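Long-range contacts in putative curved DNA-binding protein (Chaetomium thermophilum var. thermophilum DSM 1495, PDB 4IPA), which is a thermophilic Arx1, a methionine aminopeptidase-like protein linked to ribosome biogenesis that may also bind DNA: residues P115-L120 with A340-L345; A151-A156 with C257-G262; G227-I232 with D249-E254; P245-V250 with I349-N354. All blocks are in the same frame, centred on the assembly; numbering follows the deposited sequence.

In the fold
All four contacts draw on the antiparallel five-stranded sheet, and contact 1 also brings in strand 115-124 of the three-stranded sheet. Along the chain, contact 3 is nested within the loop closed by contact 2, which is itself nested within that of contact 1, while contact 4 crosses contacts 1 and 2. Strands 250-258 and 342-352 are neighbours. Contacts 1 and 2 gather toward one end of this pair, their centres about 11 Å apart, and contacts 3 and 4 toward the other, again about 11 Å apart. Centres of contacts 2 and 4 lie about 29 Å apart. Each contact thus has at least one segment on or leading into this strand pair, with helix 148-167 packed against it.

Contact 1: residues P115-L120 with A340-L345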
# COMPACT_ATOMS: atom_id res chain seq x y z
N PRO A 115 -8.73 -4.44 -13.26
CA PRO A 115 -7.90 -4.65 -12.07
C PRO A 115 -8.18 -3.56 -11.02
O PRO A 115 -7.90 -2.39 -11.25
CB PRO A 115 -6.47 -4.56 -12.62
CG PRO A 115 -6.59 -3.70 -13.83
CD PRO A 115 -7.96 -3.93 -14.41
N ILE A 116 -8.75 -3.98 -9.90
CA ILE A 116 -9.19 -3.08 -8.84
C ILE A 116 -8.21 -3.17 -7.68
O ILE A 116 -7.93 -4.28 -7.19
CB ILE A 116 -10.60 -3.49 -8.31
CG1 ILE A 116 -11.63 -3.54 -9.45
CG2 ILE A 116 -11.06 -2.56 -7.20
CD1 ILE A 116 -11.69 -2.27 -10.26
N LYS A 117 -7.69 -2.03 -7.24
CA LYS A 117 -6.78 -1.97 -6.10
C LYS A 117 -7.57 -1.70 -4.85
O LYS A 117 -8.28 -0.71 -4.76
CB LYS A 117 -5.71 -0.89 -6.28
CG LYS A 117 -4.58 -1.28 -7.18
CD LYS A 117 -5.08 -1.47 -8.60
CE LYS A 117 -5.53 -0.14 -9.21
NZ LYS A 117 -5.92 -0.32 -10.65
N ILE A 118 -7.45 -2.60 -3.89
CA ILE A 118 -8.11 -2.42 -2.62
C ILE A 118 -7.03 -2.25 -1.56
O ILE A 118 -6.24 -3.16 -1.28
CB ILE A 118 -9.02 -3.60 -2.31
CG1 ILE A 118 -10.01 -3.79 -3.47
CG2 ILE A 118 -9.77 -3.37 -1.00
CD1 ILE A 118 -10.15 -5.21 -3.93
N GLN A 119 -6.97 -1.05 -1.00
CA GLN A 119 -5.97 -0.71 -0.01
C GLN A 119 -6.67 -0.13 1.20
O GLN A 119 -7.50 0.79 1.09
CB GLN A 119 -4.96 0.29 -0.59
CG GLN A 119 -3.94 0.84 0.40
CD GLN A 119 -2.78 1.52 -0.32
OE1 GLN A 119 -2.12 2.43 0.20
NE2 GLN A 119 -2.52 1.08 -1.55
N LEU A 120 -6.35 -0.68 2.36
CA LEU A 120 -6.97 -0.25 3.59
C LEU A 120 -6.07 -0.70 4.72
O LEU A 120 -5.08 -1.39 4.49
CB LEU A 120 -8.35 -0.88 3.73
CG LEU A 120 -8.45 -2.40 3.66
CD1 LEU A 120 -8.25 -3.02 5.03
CD2 LEU A 120 -9.81 -2.82 3.07
N ALA A 340 -3.42 3.54 -19.05
CA ALA A 340 -3.34 2.09 -19.06
C ALA A 340 -3.61 1.52 -17.66
O ALA A 340 -3.44 2.20 -16.66
CB ALA A 340 -1.98 1.68 -19.54
N PRO A 341 -4.03 0.26 -17.59
CA PRO A 341 -4.28 -0.41 -16.31
C PRO A 341 -3.03 -0.56 -15.47
O PRO A 341 -1.93 -0.72 -16.02
CB PRO A 341 -4.78 -1.80 -16.74
CG PRO A 341 -5.40 -1.55 -18.07
CD PRO A 341 -4.48 -0.56 -18.73
N VAL A 342 -3.19 -0.49 -14.16
CA VAL A 342 -2.09 -0.67 -13.23
C VAL A 342 -2.44 -1.73 -12.20
O VAL A 342 -3.62 -2.00 -11.94
CB VAL A 342 -1.71 0.63 -12.50
CG1 VAL A 342 -1.40 1.73 -13.51
CG2 VAL A 342 -2.80 1.05 -11.52
N CYS A 343 -1.40 -2.32 -11.63
CA CYS A 343 -1.54 -3.34 -10.62
C CYS A 343 -0.65 -2.97 -9.43
O CYS A 343 0.47 -2.52 -9.63
CB CYS A 343 -1.14 -4.69 -11.23
SG CYS A 343 -1.32 -6.11 -10.15
N ARG A 344 -1.14 -3.14 -8.20
CA ARG A 344 -0.37 -2.77 -7.00
C ARG A 344 -0.50 -3.79 -5.88
O ARG A 344 -1.56 -4.40 -5.67
CB ARG A 344 -0.78 -1.38 -6.47
CG ARG A 344 -0.67 -0.23 -7.48
CD ARG A 344 -0.78 1.16 -6.81
NE ARG A 344 -2.07 1.33 -6.15
CZ ARG A 344 -2.24 1.29 -4.82
NH1 ARG A 344 -1.21 1.11 -4.00
NH2 ARG A 344 -3.46 1.46 -4.33
N LEU A 345 0.59 -3.99 -5.16
CA LEU A 345 0.54 -4.76 -3.92
C LEU A 345 1.22 -3.97 -2.82
O LEU A 345 2.17 -3.23 -3.05
CB LEU A 345 1.25 -6.10 -4.10
CG LEU A 345 0.61 -7.06 -5.10
CD1 LEU A 345 1.63 -8.12 -5.54
CD2 LEU A 345 -0.64 -7.69 -4.50
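K117 reaches from strand 115-124 to the backbone of V342 at the start of strand 342-352, and its side chain forms the tight part of the contact. Bends at chi2 (65°) and chi3 (68°) turn CD and CE back along the strand; from CE, NZ donates to V342 O at 3.1 Å and to P115 O in its own strand at 2.9 Å. In each case the nitrogen stands above the carbonyl plane. P89 O and A90 O also accept from NZ; the four backbone oxygens must share three N-H groups and would help to offset the buried charge. CG2 of V342 closes in on NZ at 3.5 Å. Further back, K117 CG lies 3.8 Å from R344 NE, the two side chains crossing at about a right angle. The R344 guanidinium has the end of Q119 at its edge, while its NH1 makes a salt bridge to E254. An alanine in place of K117 would probably leave the carbonyls of V342 and P115 without the ammonium that ties them together, and open a gap beside the R344 guanidinium. Packing is sparser at the other end, where P115 CG meets CB of the partly exposed P341 at 3.9 Å. The strand axes approach to 7.0 Å at an angle of 29°, and no backbone bond joins them; they belong to different sheets. Side chains bridging two such antiparallel sheets fit the pita-bread fold of the M24 family, in which catalytic relatives hold their metals between the sheets.

Contact 2: residues A151-A156 with C257-G262; sequences ADLFLA and CSLGSG
L153 and A156, one helical turn apart on helix 148-167, form the two bumps that meet the end of strand 250-258 and the turn after it. L153 is the larger. Its CG stands anti to the backbone N (chi1 174°), and in the conformer described here, one of two deposited, CD1 is pressed against the backbone where strand becomes loop. The methyl lies 3.7 Å from C257 O and 3.8 Å from L259 N, so it fills the hollow made by the backbone of C257, S258 and L259. C257 CB lines one side of this hollow at 4.0 Å from L153 CD1. Nearer the helix, L259 CG comes against L153 CB at 4.0 Å, so that leucine packs on leucine at the base of the side chain. The second bump is small: A156 offers only CB, and into the shallow place beside it comes the sulphur of C257, with SG 3.9 Å from A156 CB and equally close to A156 C. On the sheet side L153 also packs on C343 of the adjacent strand. The loop keeps its own shape: G260 N donates to S258 OG at 2.8 Å in an ST turn, and S258 OG is bonded to D336 as well. Backbone bonds of C257 to C343 and of L259 to P341 tie the segment into its sheet. No hydrogen bond joins the two segments, so at this point the helix probably rests on the strand end by van der Waals fit between apolar groups.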
# COMPACT_ATOMS: atom_id res chain seq x y z
N ALA A 151 -2.64 -10.91 -17.70
CA ALA A 151 -1.86 -11.90 -16.98
C ALA A 151 -0.42 -11.40 -16.80
O ALA A 151 0.19 -11.59 -15.74
CB ALA A 151 -1.90 -13.25 -17.69
N ASP A 152 0.13 -10.75 -17.83
CA ASP A 152 1.48 -10.21 -17.75
C ASP A 152 1.61 -9.13 -16.68
O ASP A 152 2.59 -9.11 -15.93
CB ASP A 152 1.91 -9.63 -19.10
CG ASP A 152 2.09 -10.69 -20.18
OD1 ASP A 152 2.37 -11.86 -19.83
OD2 ASP A 152 1.95 -10.34 -21.38
N LEU A 153 0.62 -8.23 -16.63
CA LEU A 153 0.58 -7.14 -15.67
C LEU A 153 0.61 -7.67 -14.23
O LEU A 153 1.40 -7.21 -13.41
CB LEU A 153 -0.69 -6.31 -15.88
CG LEU A 153 -0.94 -5.21 -14.85
CD1 LEU A 153 0.19 -4.18 -14.90
CD2 LEU A 153 -2.31 -4.51 -15.04
N PHE A 154 -0.24 -8.65 -13.94
CA PHE A 154 -0.29 -9.27 -12.64
C PHE A 154 1.01 -9.99 -12.25
O PHE A 154 1.48 -9.84 -11.13
CB PHE A 154 -1.46 -10.27 -12.56
CG PHE A 154 -2.78 -9.64 -12.22
CD1 PHE A 154 -3.50 -8.95 -13.19
CD2 PHE A 154 -3.29 -9.73 -10.94
CE1 PHE A 154 -4.72 -8.38 -12.88
CE2 PHE A 154 -4.51 -9.14 -10.62
CZ PHE A 154 -5.22 -8.47 -11.60
N LEU A 155 1.55 -10.79 -13.16
CA LEU A 155 2.77 -11.53 -12.88
C LEU A 155 3.98 -10.61 -12.66
O LEU A 155 4.83 -10.90 -11.81
CB LEU A 155 3.07 -12.54 -13.98
CG LEU A 155 2.15 -13.75 -13.94
CD1 LEU A 155 2.32 -14.59 -15.19
CD2 LEU A 155 2.40 -14.57 -12.68
N ALA A 156 4.05 -9.52 -13.42
CA ALA A 156 5.12 -8.54 -13.23
C ALA A 156 5.04 -8.00 -11.80
O ALA A 156 6.05 -7.86 -11.11
CB ALA A 156 4.99 -7.41 -14.22
N CYS A 257 2.93 -1.95 -11.00
CA CYS A 257 3.28 -2.09 -12.41
C CYS A 257 2.20 -1.51 -13.30
O CYS A 257 1.06 -1.27 -12.87
CB CYS A 257 3.53 -3.54 -12.76
SG CYS A 257 5.08 -4.15 -12.08
N SER A 258 2.57 -1.27 -14.54
CA SER A 258 1.67 -0.65 -15.48
C SER A 258 1.80 -1.37 -16.81
O SER A 258 2.89 -1.81 -17.18
CB SER A 258 2.03 0.83 -15.64
OG SER A 258 1.31 1.43 -16.69
N LEU A 259 0.68 -1.49 -17.52
CA LEU A 259 0.72 -1.97 -18.90
C LEU A 259 1.22 -0.86 -19.82
O LEU A 259 1.55 -1.10 -20.98
CB LEU A 259 -0.64 -2.51 -19.35
CG LEU A 259 -0.85 -4.01 -19.10
CD1 LEU A 259 -2.29 -4.41 -19.33
CD2 LEU A 259 0.11 -4.85 -19.96
N GLY A 260 1.29 0.36 -19.30
CA GLY A 260 1.84 1.49 -20.03
C GLY A 260 3.27 1.79 -19.62
O GLY A 260 3.98 0.89 -19.19
N SER A 261 3.67 3.05 -19.73
CA SER A 261 5.05 3.46 -19.48
C SER A 261 5.42 3.44 -18.00
O SER A 261 6.60 3.51 -17.63
CB SER A 261 5.27 4.88 -20.02
OG SER A 261 4.66 5.06 -21.28
N GLY A 262 4.43 3.36 -17.14
CA GLY A 262 4.69 3.47 -15.72
C GLY A 262 4.91 4.92 -15.33
O GLY A 262 5.49 5.20 -14.29

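Contact 3: residues G227-I232 with D249-E254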
# COMPACT_ATOMS: atom_id res chain seq x y z
N GLY A 227 7.83 6.85 7.75
CA GLY A 227 8.96 6.99 8.66
C GLY A 227 10.26 7.54 8.09
O GLY A 227 10.27 8.10 6.99
N LYS A 228 11.36 7.37 8.82
CA LYS A 228 12.60 8.09 8.49
C LYS A 228 13.47 7.38 7.47
O LYS A 228 14.52 7.88 7.10
CB LYS A 228 13.40 8.44 9.76
CG LYS A 228 13.86 7.25 10.54
CD LYS A 228 14.67 7.65 11.77
CE LYS A 228 15.05 6.41 12.59
NZ LYS A 228 15.88 6.73 13.80
N LYS A 229 13.02 6.22 7.02
CA LYS A 229 13.67 5.55 5.90
C LYS A 229 12.62 5.25 4.84
O LYS A 229 11.46 5.00 5.16
CB LYS A 229 14.38 4.28 6.37
CG LYS A 229 15.23 4.50 7.62
CD LYS A 229 16.14 3.32 8.00
CE LYS A 229 15.38 2.07 8.36
NZ LYS A 229 16.27 1.07 9.03
N LYS A 230 13.03 5.29 3.57
CA LYS A 230 12.13 4.94 2.48
C LYS A 230 12.90 4.45 1.24
O LYS A 230 14.03 4.88 0.97
CB LYS A 230 11.26 6.13 2.09
CG LYS A 230 12.01 7.19 1.32
CD LYS A 230 11.27 8.51 1.30
CE LYS A 230 12.17 9.62 0.78
NZ LYS A 230 11.48 10.94 0.83
N ILE A 231 12.27 3.55 0.51
CA ILE A 231 12.81 3.10 -0.76
C ILE A 231 11.92 3.61 -1.88
O ILE A 231 10.72 3.36 -1.88
CB ILE A 231 12.84 1.57 -0.80
CG1 ILE A 231 13.83 1.06 0.26
CG2 ILE A 231 13.24 1.09 -2.20
CD1 ILE A 231 13.88 -0.45 0.38
N ILE A 232 12.48 4.37 -2.81
CA ILE A 232 11.68 4.88 -3.90
C ILE A 232 12.07 4.20 -5.21
O ILE A 232 13.17 4.40 -5.70
CB ILE A 232 11.84 6.38 -4.07
CG1 ILE A 232 11.57 7.10 -2.74
CG2 ILE A 232 10.91 6.89 -5.19
CD1 ILE A 232 11.62 8.62 -2.84
N ASP A 249 13.15 -3.37 12.10
CA ASP A 249 12.28 -2.48 11.32
C ASP A 249 10.90 -3.09 11.01
O ASP A 249 10.78 -4.30 10.77
CB ASP A 249 12.90 -2.15 9.97
CG ASP A 249 14.05 -1.13 10.04
OD1 ASP A 249 14.36 -0.60 11.13
OD2 ASP A 249 14.62 -0.87 8.96
N VAL A 250 9.88 -2.24 10.98
CA VAL A 250 8.66 -2.57 10.25
C VAL A 250 8.47 -1.65 9.02
O VAL A 250 8.60 -0.42 9.12
CB VAL A 250 7.41 -2.56 11.15
CG1 VAL A 250 6.16 -2.71 10.31
CG2 VAL A 250 7.50 -3.68 12.17
N TRP A 251 8.16 -2.26 7.88
CA TRP A 251 7.98 -1.53 6.63
C TRP A 251 6.63 -1.78 5.96
O TRP A 251 6.09 -2.89 5.98
CB TRP A 251 9.05 -1.94 5.63
CG TRP A 251 10.41 -1.42 5.89
CD1 TRP A 251 11.29 -1.87 6.83
CD2 TRP A 251 11.07 -0.38 5.17
NE1 TRP A 251 12.45 -1.16 6.76
CE2 TRP A 251 12.36 -0.24 5.74
CE3 TRP A 251 10.71 0.45 4.09
CZ2 TRP A 251 13.29 0.70 5.28
CZ3 TRP A 251 11.63 1.38 3.63
CH2 TRP A 251 12.91 1.50 4.23
N GLY A 252 6.10 -0.73 5.33
CA GLY A 252 5.01 -0.88 4.38
C GLY A 252 5.62 -1.01 3.00
O GLY A 252 6.06 -0.03 2.40
N VAL A 253 5.69 -2.23 2.49
CA VAL A 253 6.37 -2.48 1.23
C VAL A 253 5.39 -2.48 0.06
O VAL A 253 4.46 -3.31 0.02
CB VAL A 253 7.11 -3.84 1.25
CG1 VAL A 253 7.79 -4.08 -0.11
CG2 VAL A 253 8.14 -3.89 2.41
N GLU A 254 5.61 -1.57 -0.89
CA GLU A 254 4.74 -1.42 -2.05
C GLU A 254 5.46 -1.61 -3.37
O GLU A 254 6.59 -1.11 -3.57
CB GLU A 254 4.04 -0.06 -2.08
CG GLU A 254 2.98 0.03 -3.20
CD GLU A 254 2.27 1.37 -3.31
OE1 GLU A 254 2.27 2.14 -2.33
OE2 GLU A 254 1.70 1.65 -4.39
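K229 passes beside the six-membered ring of W251 and meets the carboxylate of D249 tip to tip. Its CB sits 3.8 Å from W251 CH2, close to CZ2 as well. The chain then bends at chi3 (-63°), which brings CE back to W251 CZ2 at 4.0 Å and places it near D249 OD2. At the tip, NZ meets the syn lone pair of OD2 in a salt bridge modelled at 2.5 Å, short enough that its exact length is doubtful. NZ also donates to V244 O. The same OD2 accepts from W251 NE1 at 3.1 Å, reached on its anti side. Farther along the ring, CZ3 lies 3.8 Å from K230 CA and 4.0 Å from I231 CG1, and I231 N approaches the edge. Strands 230-232 and 250-258 are not direct neighbours: strand 210-220 runs between them, and its L219 touches both D249 and W251. The indole thus reaches across strand 210-220 to the edge strand 230-232. Gripped by K229 NZ and W251 NE1, and by E246 N as well, D249 OD2 links the lysine to the indole N-H, and this pairing is likely to limit rotation of the ring while partly neutralising the lysine charge.

Contact 4: residues P245-V250 with I349-N354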
# COMPACT_ATOMS: atom_id res chain seq x y z
N PRO A 245 16.88 -1.15 5.04
CA PRO A 245 16.13 -1.98 5.99
C PRO A 245 17.08 -2.67 6.98
O PRO A 245 18.12 -3.16 6.57
CB PRO A 245 15.46 -3.02 5.10
CG PRO A 245 15.52 -2.46 3.71
CD PRO A 245 16.76 -1.64 3.66
N GLU A 246 16.70 -2.70 8.25
CA GLU A 246 17.50 -3.28 9.30
C GLU A 246 16.62 -4.17 10.16
O GLU A 246 15.41 -3.92 10.30
CB GLU A 246 18.09 -2.19 10.21
CG GLU A 246 19.03 -1.22 9.52
CD GLU A 246 19.68 -0.25 10.50
OE1 GLU A 246 19.14 0.86 10.69
OE2 GLU A 246 20.73 -0.59 11.10
N VAL A 247 17.23 -5.20 10.74
CA VAL A 247 16.56 -6.02 11.75
C VAL A 247 16.00 -5.07 12.79
O VAL A 247 16.66 -4.11 13.18
CB VAL A 247 17.55 -7.00 12.40
CG1 VAL A 247 16.99 -7.56 13.72
CG2 VAL A 247 17.91 -8.12 11.43
N GLY A 248 14.77 -5.31 13.23
CA GLY A 248 14.08 -4.39 14.13
C GLY A 248 13.06 -3.48 13.42
O GLY A 248 12.20 -2.89 14.08
N ASP A 249 13.15 -3.37 12.10
CA ASP A 249 12.28 -2.48 11.32
C ASP A 249 10.90 -3.09 11.01
O ASP A 249 10.78 -4.30 10.77
CB ASP A 249 12.90 -2.15 9.97
CG ASP A 249 14.05 -1.13 10.04
OD1 ASP A 249 14.36 -0.60 11.13
OD2 ASP A 249 14.62 -0.87 8.96
N VAL A 250 9.88 -2.24 10.98
CA VAL A 250 8.66 -2.57 10.25
C VAL A 250 8.47 -1.65 9.02
O VAL A 250 8.60 -0.42 9.12
CB VAL A 250 7.41 -2.56 11.15
CG1 VAL A 250 6.16 -2.71 10.31
CG2 VAL A 250 7.50 -3.68 12.17
N ILE A 349 5.54 -5.58 6.53
CA ILE A 349 6.46 -6.62 7.00
C ILE A 349 7.18 -6.28 8.30
O ILE A 349 7.31 -5.11 8.67
CB ILE A 349 7.57 -6.92 5.98
CG1 ILE A 349 8.50 -5.71 5.85
CG2 ILE A 349 6.98 -7.39 4.65
CD1 ILE A 349 9.68 -5.92 4.92
N ALA A 350 7.68 -7.32 8.95
CA ALA A 350 8.61 -7.16 10.06
C ALA A 350 9.95 -7.82 9.70
O ALA A 350 9.99 -8.90 9.11
CB ALA A 350 8.05 -7.75 11.33
N ILE A 351 11.03 -7.15 10.05
CA ILE A 351 12.36 -7.67 9.83
C ILE A 351 12.93 -8.07 11.18
O ILE A 351 13.11 -7.23 12.05
CB ILE A 351 13.27 -6.61 9.20
CG1 ILE A 351 12.59 -6.02 7.95
CG2 ILE A 351 14.62 -7.22 8.86
CD1 ILE A 351 13.45 -5.07 7.10
N THR A 352 13.17 -9.36 11.36
CA THR A 352 13.75 -9.84 12.61
C THR A 352 14.97 -10.70 12.34
O THR A 352 15.36 -10.92 11.19
CB THR A 352 12.75 -10.72 13.40
OG1 THR A 352 12.56 -11.96 12.70
CG2 THR A 352 11.41 -10.02 13.57
N LYS A 353 15.56 -11.19 13.43
CA LYS A 353 16.63 -12.18 13.43
C LYS A 353 16.46 -13.21 12.34
O LYS A 353 17.41 -13.57 11.65
CB LYS A 353 16.58 -12.94 14.75
CG LYS A 353 17.75 -12.75 15.66
CD LYS A 353 17.41 -13.32 17.03
CE LYS A 353 16.76 -14.68 16.91
NZ LYS A 353 16.29 -15.20 18.23
N ASN A 354 15.23 -13.70 12.23
CA ASN A 354 14.91 -14.80 11.33
C ASN A 354 14.55 -14.35 9.93
O ASN A 354 14.04 -15.14 9.13
CB ASN A 354 13.78 -15.62 11.93
CG ASN A 354 14.20 -16.37 13.18
OD1 ASN A 354 15.27 -16.97 13.23
ND2 ASN A 354 13.35 -16.32 14.21
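I351 packs into a type II beta turn, E246 to D249, that leads into strand 250-258 beside its antiparallel neighbour 342-352. Two backbone bonds frame it: G248 N donates to I351 O at 2.8 Å, and I351 N to D249 O at 3.0 Å, the latter nearly along the C=O axis. With G248 at the third position of the turn, this is the pattern of a G1 beta bulge. The branches of I351 diverge beneath the turn. CG1 stands anti to the carbonyl carbon (chi1 -51°), and the extended chi2 (-173°) puts CD1 against P245 CB, a tight 3.5 Å away, while CG2 goes to V247 CA at 3.7 Å. E246 O lies over the fork between them, 3.6 Å from CB. W251 and I356 also touch this side chain, and P170 adds a loop contact. An alanine in place of I351 would probably open a gap under the turn, leaving P245 CB and V247 CA without their apolar partner. V247 straddles the strand end instead, its CG2 near T352 O and its CG1 3.9 Å from K353 N. The turn is braced from within by D249, whose OD2 accepts from E246 N above the carboxylate plane, in addition to its salt bridge with K229. Beyond the bulge, V250 and A350 form a non-hydrogen-bonded pair on one face of the sheet. One methyl of V250, CG1, is modelled unusually close to I349 O, at a distance that is uncertain; the other, V250 CG2, meets A350 CB at 4.2 Å.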